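Extracellular ligand-binding receptor from Rhodopseudomonas palustris binds 3-(4-hydroxy-phenyl)pyruvic acid and probably serves as the periplasmic solute-binding component of a transporter for aromatic acids. Local coordinates of one contact, PDB 3UKJ (chain A, 1.60 Å), residues 284-289 and 328-333, beside the matching contact of the related putative branched-chain amino acid transport system substrate-binding protein from Rhodopseudomonas palustris, PDB 3TX6 (chain B, 1.50 Å), residues 284-289 and 328-333. Structure 2 is superposed on structure 1 by the backbone atoms of these residues (RMSD 0.17 Å); each is numbered along its deposited sequence.

Structure 1 (3UKJ). With ENO (3-(4-hydroxy-phenyl)pyruvic acid), chain C.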
loop_
_atom_site.group_PDB
_atom_site.type_symbol
_atom_site.label_atom_id
_atom_site.label_comp_id
_atom_site.label_asym_id
_atom_site.label_seq_id
_atom_site.Cartn_x
_atom_site.Cartn_y
_atom_site.Cartn_z
ATOM N N ALA A 284 1.499 8.112 -2.336
ATOM C CA ALA A 284 2.686 8.978 -2.488
ATOM C C ALA A 284 3.729 8.581 -1.401
ATOM O O ALA A 284 4.960 8.590 -1.645
ATOM C CB ALA A 284 2.284 10.477 -2.356
ATOM N N GLY A 285 3.230 8.208 -0.223
ATOM C CA GLY A 285 4.082 7.758 0.869
ATOM C C GLY A 285 4.980 6.597 0.487
ATOM O O GLY A 285 6.156 6.566 0.853
ATOM N N HIS A 286 4.440 5.642 -0.275
ATOM C CA HIS A 286 5.205 4.441 -0.588
ATOM C C HIS A 286 6.373 4.671 -1.530
ATOM O O HIS A 286 7.430 4.172 -1.279
ATOM C CB HIS A 286 4.304 3.344 -1.103
ATOM C CG HIS A 286 3.205 3.006 -0.157
ATOM N ND1 HIS A 286 3.402 2.949 1.211
ATOM C CD2 HIS A 286 1.911 2.678 -0.370
ATOM C CE1 HIS A 286 2.259 2.589 1.790
ATOM N NE2 HIS A 286 1.336 2.478 0.854
ATOM N N SER A 287 6.158 5.338 -2.668
ATOM C CA SER A 287 7.313 5.609 -3.528
ATOM C C SER A 287 8.360 6.531 -2.922
ATOM O O SER A 287 9.560 6.298 -3.081
ATOM C CB SER A 287 6.907 6.072 -4.926
ATOM O OG SER A 287 6.245 7.288 -4.855
ATOM N N PHE A 288 7.921 7.482 -2.097
ATOM C CA PHE A 288 8.828 8.401 -1.387
ATOM C C PHE A 288 9.625 7.553 -0.377
ATOM O O PHE A 288 10.849 7.638 -0.328
ATOM C CB PHE A 288 8.016 9.474 -0.643
ATOM C CG PHE A 288 8.862 10.431 0.156
ATOM C CD1 PHE A 288 9.365 11.594 -0.439
ATOM C CD2 PHE A 288 9.078 10.223 1.520
ATOM C CE1 PHE A 288 10.126 12.502 0.305
ATOM C CE2 PHE A 288 9.852 11.122 2.268
ATOM C CZ PHE A 288 10.392 12.241 1.654
ATOM N N ASP A 289 8.950 6.661 0.331
ATOM C CA ASP A 289 9.636 5.827 1.325
ATOM C C ASP A 289 10.648 4.854 0.695
ATOM O O ASP A 289 11.655 4.495 1.331
ATOM C CB ASP A 289 8.638 5.087 2.202
ATOM C CG ASP A 289 7.923 6.015 3.147
ATOM O OD1 ASP A 289 8.322 7.221 3.250
ATOM O OD2 ASP A 289 6.955 5.561 3.775
ATOM N N ALA A 328 10.884 6.381 7.746
ATOM C CA ALA A 328 10.197 6.907 6.544
ATOM C C ALA A 328 8.835 7.479 6.905
ATOM O O ALA A 328 8.489 7.577 8.082
ATOM C CB ALA A 328 10.064 5.819 5.474
ATOM N N SER A 329 8.096 7.957 5.899
ATOM C CA SER A 329 6.861 8.628 6.170
ATOM C C SER A 329 5.787 7.676 6.644
ATOM O O SER A 329 4.896 8.081 7.414
ATOM C CB SER A 329 6.363 9.412 4.957
ATOM O OG SER A 329 5.892 8.583 3.904
ATOM N N GLN A 330 5.904 6.400 6.264
ATOM C CA GLN A 330 4.798 5.433 6.529
ATOM C C GLN A 330 5.095 4.477 7.672
ATOM O O GLN A 330 4.233 3.677 8.104
ATOM C CB GLN A 330 4.425 4.693 5.246
ATOM C CG GLN A 330 3.696 5.578 4.250
ATOM C CD GLN A 330 2.228 5.704 4.626
ATOM O OE1 GLN A 330 1.914 6.119 5.728
ATOM N NE2 GLN A 330 1.331 5.463 3.660
ATOM N N GLY A 331 6.281 4.618 8.229
ATOM C CA GLY A 331 6.729 3.739 9.306
ATOM C C GLY A 331 8.232 3.688 9.401
ATOM O O GLY A 331 8.961 4.520 8.801
ATOM N N VAL A 332 8.675 2.782 10.270
ATOM C CA VAL A 332 10.078 2.559 10.556
ATOM C C VAL A 332 10.383 1.090 10.197
ATOM O O VAL A 332 9.881 0.158 10.849
ATOM C CB VAL A 332 10.390 2.860 12.037
ATOM C CG1 VAL A 332 11.853 2.564 12.319
ATOM C CG2 VAL A 332 10.094 4.352 12.372
ATOM N N TYR A 333 11.216 0.884 9.174
ATOM C CA TYR A 333 11.379 -0.427 8.565
ATOM C C TYR A 333 12.591 -1.170 9.090
ATOM O O TYR A 333 13.696 -0.638 9.052
ATOM C CB TYR A 333 11.531 -0.292 7.068
ATOM C CG TYR A 333 10.257 0.155 6.374
ATOM C CD1 TYR A 333 9.380 -0.779 5.822
ATOM C CD2 TYR A 333 9.919 1.512 6.288
ATOM C CE1 TYR A 333 8.224 -0.375 5.111
ATOM C CE2 TYR A 333 8.748 1.933 5.651
ATOM C CZ TYR A 333 7.867 0.978 5.105
ATOM O OH TYR A 333 6.711 1.418 4.473
HETATM O O4 ENO C . -2.831 -3.587 -3.290
HETATM C C9 ENO C . -2.027 -0.330 -2.258
HETATM C C8 ENO C . -1.228 0.210 -1.233
HETATM C C7 ENO C . -1.668 0.052 0.080
HETATM C C6 ENO C . -2.857 -0.618 0.401
HETATM C C5 ENO C . -3.587 -1.235 -0.599
HETATM C C4 ENO C . -3.207 -1.039 -1.931
HETATM O O3 ENO C . -0.968 0.641 1.085
HETATM C C3 ENO C . -4.135 -1.555 -3.011
HETATM C C2 ENO C . -3.886 -2.966 -3.512
HETATM C C1 ENO C . -4.818 -3.504 -4.518
HETATM O O2 ENO C . -4.531 -4.590 -4.999
HETATM O O1 ENO C . -5.878 -2.910 -4.845
HETATM O O HOH W 1 5.899 3.396 2.596
#
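Asp289 on helix 282-304 of this periplasmic binding protein meets Ser329, in the turn of the small antiparallel pair 326-327 and 332-333, at the tight, buried part. Its OD1 accepts from Ser329 N (2.8 Å) and OG (2.9 Å), on opposite faces of the carboxylate plane. Turned between backbone N and carbonyl carbon (chi1 71°), Ser329 OG also lies 3.6 Å from Gly285 CA, with Gln330 CG 4.0 Å from that CA; the helix presents bare backbone. Bent at chi2 (-80°), Gln330 brings NE2 to 3.6 Å from His286 CE1; its OE1 bonds Val248 N. The looser side is bridged by one water, donating to Asp289 OD2 and Tyr333 OH and bonded to His286 ND1; Tyr333 OH also bonds Met115 O. Through His286, whose NE2 is hydrogen-bonded to O3 of 3-(4-hydroxy-phenyl)pyruvic acid (3.0 Å), the contact reaches the pocket wall.

Structure 2 (3TX6). With ENO (3-(4-hydroxy-phenyl)pyruvic acid), chain D.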
loop_
_atom_site.group_PDB
_atom_site.type_symbol
_atom_site.label_atom_id
_atom_site.label_comp_id
_atom_site.label_asym_id
_atom_site.label_seq_id
_atom_site.Cartn_x
_atom_site.Cartn_y
_atom_site.Cartn_z
ATOM N N ALA B 284 1.390 8.136 -2.472
ATOM C CA ALA B 284 2.573 8.977 -2.712
ATOM C C ALA B 284 3.717 8.557 -1.741
ATOM O O ALA B 284 4.886 8.556 -2.086
ATOM C CB ALA B 284 2.246 10.445 -2.524
ATOM N N ALA B 285 3.334 8.300 -0.490
ATOM C CA ALA B 285 4.254 7.976 0.556
ATOM C C ALA B 285 5.019 6.695 0.272
ATOM O O ALA B 285 6.170 6.579 0.702
ATOM C CB ALA B 285 3.511 7.915 1.887
ATOM N N HIS B 286 4.416 5.722 -0.400
ATOM C CA HIS B 286 5.139 4.469 -0.644
ATOM C C HIS B 286 6.300 4.647 -1.590
ATOM O O HIS B 286 7.366 4.087 -1.329
ATOM C CB HIS B 286 4.229 3.343 -1.108
ATOM C CG HIS B 286 3.149 2.987 -0.141
ATOM N ND1 HIS B 286 3.327 2.916 1.217
ATOM C CD2 HIS B 286 1.819 2.663 -0.382
ATOM C CE1 HIS B 286 2.147 2.547 1.790
ATOM N NE2 HIS B 286 1.236 2.399 0.822
ATOM N N SER B 287 6.125 5.379 -2.696
ATOM C CA SER B 287 7.270 5.639 -3.563
ATOM C C SER B 287 8.315 6.542 -2.882
ATOM O O SER B 287 9.513 6.271 -2.942
ATOM C CB SER B 287 6.891 6.153 -4.963
ATOM O OG SER B 287 6.185 7.286 -4.825
ATOM N N PHE B 288 7.871 7.583 -2.186
ATOM C CA PHE B 288 8.772 8.433 -1.415
ATOM C C PHE B 288 9.600 7.598 -0.426
ATOM O O PHE B 288 10.817 7.753 -0.328
ATOM C CB PHE B 288 7.966 9.511 -0.700
ATOM C CG PHE B 288 8.777 10.478 0.088
ATOM C CD1 PHE B 288 9.299 11.614 -0.524
ATOM C CD2 PHE B 288 8.974 10.315 1.438
ATOM C CE1 PHE B 288 10.001 12.544 0.185
ATOM C CE2 PHE B 288 9.675 11.273 2.158
ATOM C CZ PHE B 288 10.202 12.368 1.523
ATOM N N ASP B 289 8.918 6.730 0.313
ATOM C CA ASP B 289 9.584 5.931 1.345
ATOM C C ASP B 289 10.546 4.913 0.726
ATOM O O ASP B 289 11.568 4.602 1.313
ATOM C CB ASP B 289 8.557 5.213 2.183
ATOM C CG ASP B 289 7.796 6.134 3.108
ATOM O OD1 ASP B 289 8.160 7.327 3.187
ATOM O OD2 ASP B 289 6.880 5.637 3.794
ATOM N N ALA B 328 10.898 6.320 7.731
ATOM C CA ALA B 328 10.205 6.821 6.519
ATOM C C ALA B 328 8.861 7.404 6.917
ATOM O O ALA B 328 8.489 7.399 8.104
ATOM C CB ALA B 328 10.055 5.709 5.467
ATOM N N SER B 329 8.139 7.952 5.954
ATOM C CA SER B 329 6.878 8.639 6.290
ATOM C C SER B 329 5.797 7.687 6.802
ATOM O O SER B 329 4.936 8.076 7.618
ATOM C CB SER B 329 6.347 9.454 5.106
ATOM O OG SER B 329 5.879 8.623 4.092
ATOM N N GLN B 330 5.849 6.420 6.366
ATOM C CA GLN B 330 4.799 5.451 6.713
ATOM C C GLN B 330 5.136 4.489 7.855
ATOM O O GLN B 330 4.287 3.686 8.237
ATOM C CB GLN B 330 4.415 4.660 5.452
ATOM C CG GLN B 330 3.761 5.536 4.386
ATOM C CD GLN B 330 2.308 5.827 4.720
ATOM O OE1 GLN B 330 2.027 6.311 5.833
ATOM N NE2 GLN B 330 1.363 5.518 3.808
ATOM N N GLY B 331 6.370 4.547 8.354
ATOM C CA GLY B 331 6.804 3.602 9.356
ATOM C C GLY B 331 8.300 3.591 9.538
ATOM O O GLY B 331 9.013 4.359 8.852
ATOM N N VAL B 332 8.753 2.686 10.417
ATOM C CA VAL B 332 10.167 2.510 10.689
ATOM C C VAL B 332 10.427 1.059 10.307
ATOM O O VAL B 332 9.889 0.143 10.948
ATOM C CB VAL B 332 10.542 2.805 12.144
ATOM C CG1 VAL B 332 12.032 2.551 12.343
ATOM C CG2 VAL B 332 10.080 4.249 12.519
ATOM N N TYR B 333 11.235 0.862 9.270
ATOM C CA TYR B 333 11.399 -0.452 8.642
ATOM C C TYR B 333 12.631 -1.197 9.184
ATOM O O TYR B 333 13.726 -0.647 9.211
ATOM C CB TYR B 333 11.570 -0.295 7.136
ATOM C CG TYR B 333 10.305 0.164 6.418
ATOM C CD1 TYR B 333 9.974 1.505 6.332
ATOM C CD2 TYR B 333 9.415 -0.752 5.863
ATOM C CE1 TYR B 333 8.803 1.930 5.714
ATOM C CE2 TYR B 333 8.229 -0.335 5.241
ATOM C CZ TYR B 333 7.936 1.020 5.159
ATOM O OH TYR B 333 6.782 1.465 4.562
HETATM O O4 ENO D . -2.905 -3.569 -3.011
HETATM C C9 ENO D . -2.181 -0.358 -2.117
HETATM C C8 ENO D . -1.367 0.247 -1.181
HETATM C C7 ENO D . -1.687 0.216 0.185
HETATM C C6 ENO D . -2.787 -0.519 0.584
HETATM C C5 ENO D . -3.627 -1.119 -0.349
HETATM C C4 ENO D . -3.325 -1.059 -1.721
HETATM O O3 ENO D . -0.818 0.820 1.085
HETATM C C3 ENO D . -4.256 -1.642 -2.745
HETATM C C2 ENO D . -3.974 -2.994 -3.279
HETATM C C1 ENO D . -4.934 -3.552 -4.220
HETATM O O2 ENO D . -4.677 -4.668 -4.717
HETATM O O1 ENO D . -5.997 -2.927 -4.515
HETATM O O HOH W 2 5.782 3.377 2.661
#
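The carboxylate of Asp289 and the polar atoms of Ser329 make up the tightly packed part. Asp289 OD1 accepts from Ser329 N and OG (both 2.8 Å), on opposite faces of the carboxylate plane. Turned between backbone N and carbonyl carbon (chi1 70°), Ser329 OG also lies 3.3 Å from Ala285 CB. That methyl group points at the turn and touches Gln330 CG at 3.5 Å. Gln330 is bent at chi2 (-78°), which brings NE2 to 3.7 Å from His286 CE1; its OE1 is hydrogen-bonded to Val248 N. On the looser side one water donates to Asp289 OD2 and Tyr333 OH and hydrogen-bonds with His286 ND1; Tyr333 OH has a further bond to Met115 O. The other ring nitrogen, His286 NE2, is hydrogen-bonded to O3 of 3-(4-hydroxy-phenyl)pyruvic acid (2.6 Å), so this pocket residue carries the contact to the ligand.

Structure 1 against structure 2
Both structures hold 3-(4-hydroxy-phenyl)pyruvic acid at the same place, and the water bonded to His286(A) or His286(B) and to Tyr333(A) or Tyr333(B) is common to both. The side chains of His286(A), Phe288(A), Ser329(A), Gln330(A) and Tyr333(A) and their counterparts keep their place within the error. The residue exchanged is Gly285(A) against Ala285(B), buried in each case. In structure 1 the helix faces the turn here with backbone, Gly285(A) CA lying 3.6 Å from Ser329(A) OG and 4.0 Å from Gln330(A) CG. In structure 2 the CB of Ala285(B) has no counterpart, and it adds two contacts, to Ser329(B) OG at 3.3 Å and to Gln330(B) CG at 3.5 Å, without a shift of Ser329(B) or Gln330(B) beyond the error. The methyl group probably makes the packing between helix and turn closer at this point by van der Waals contact, bringing no polar partner of its own.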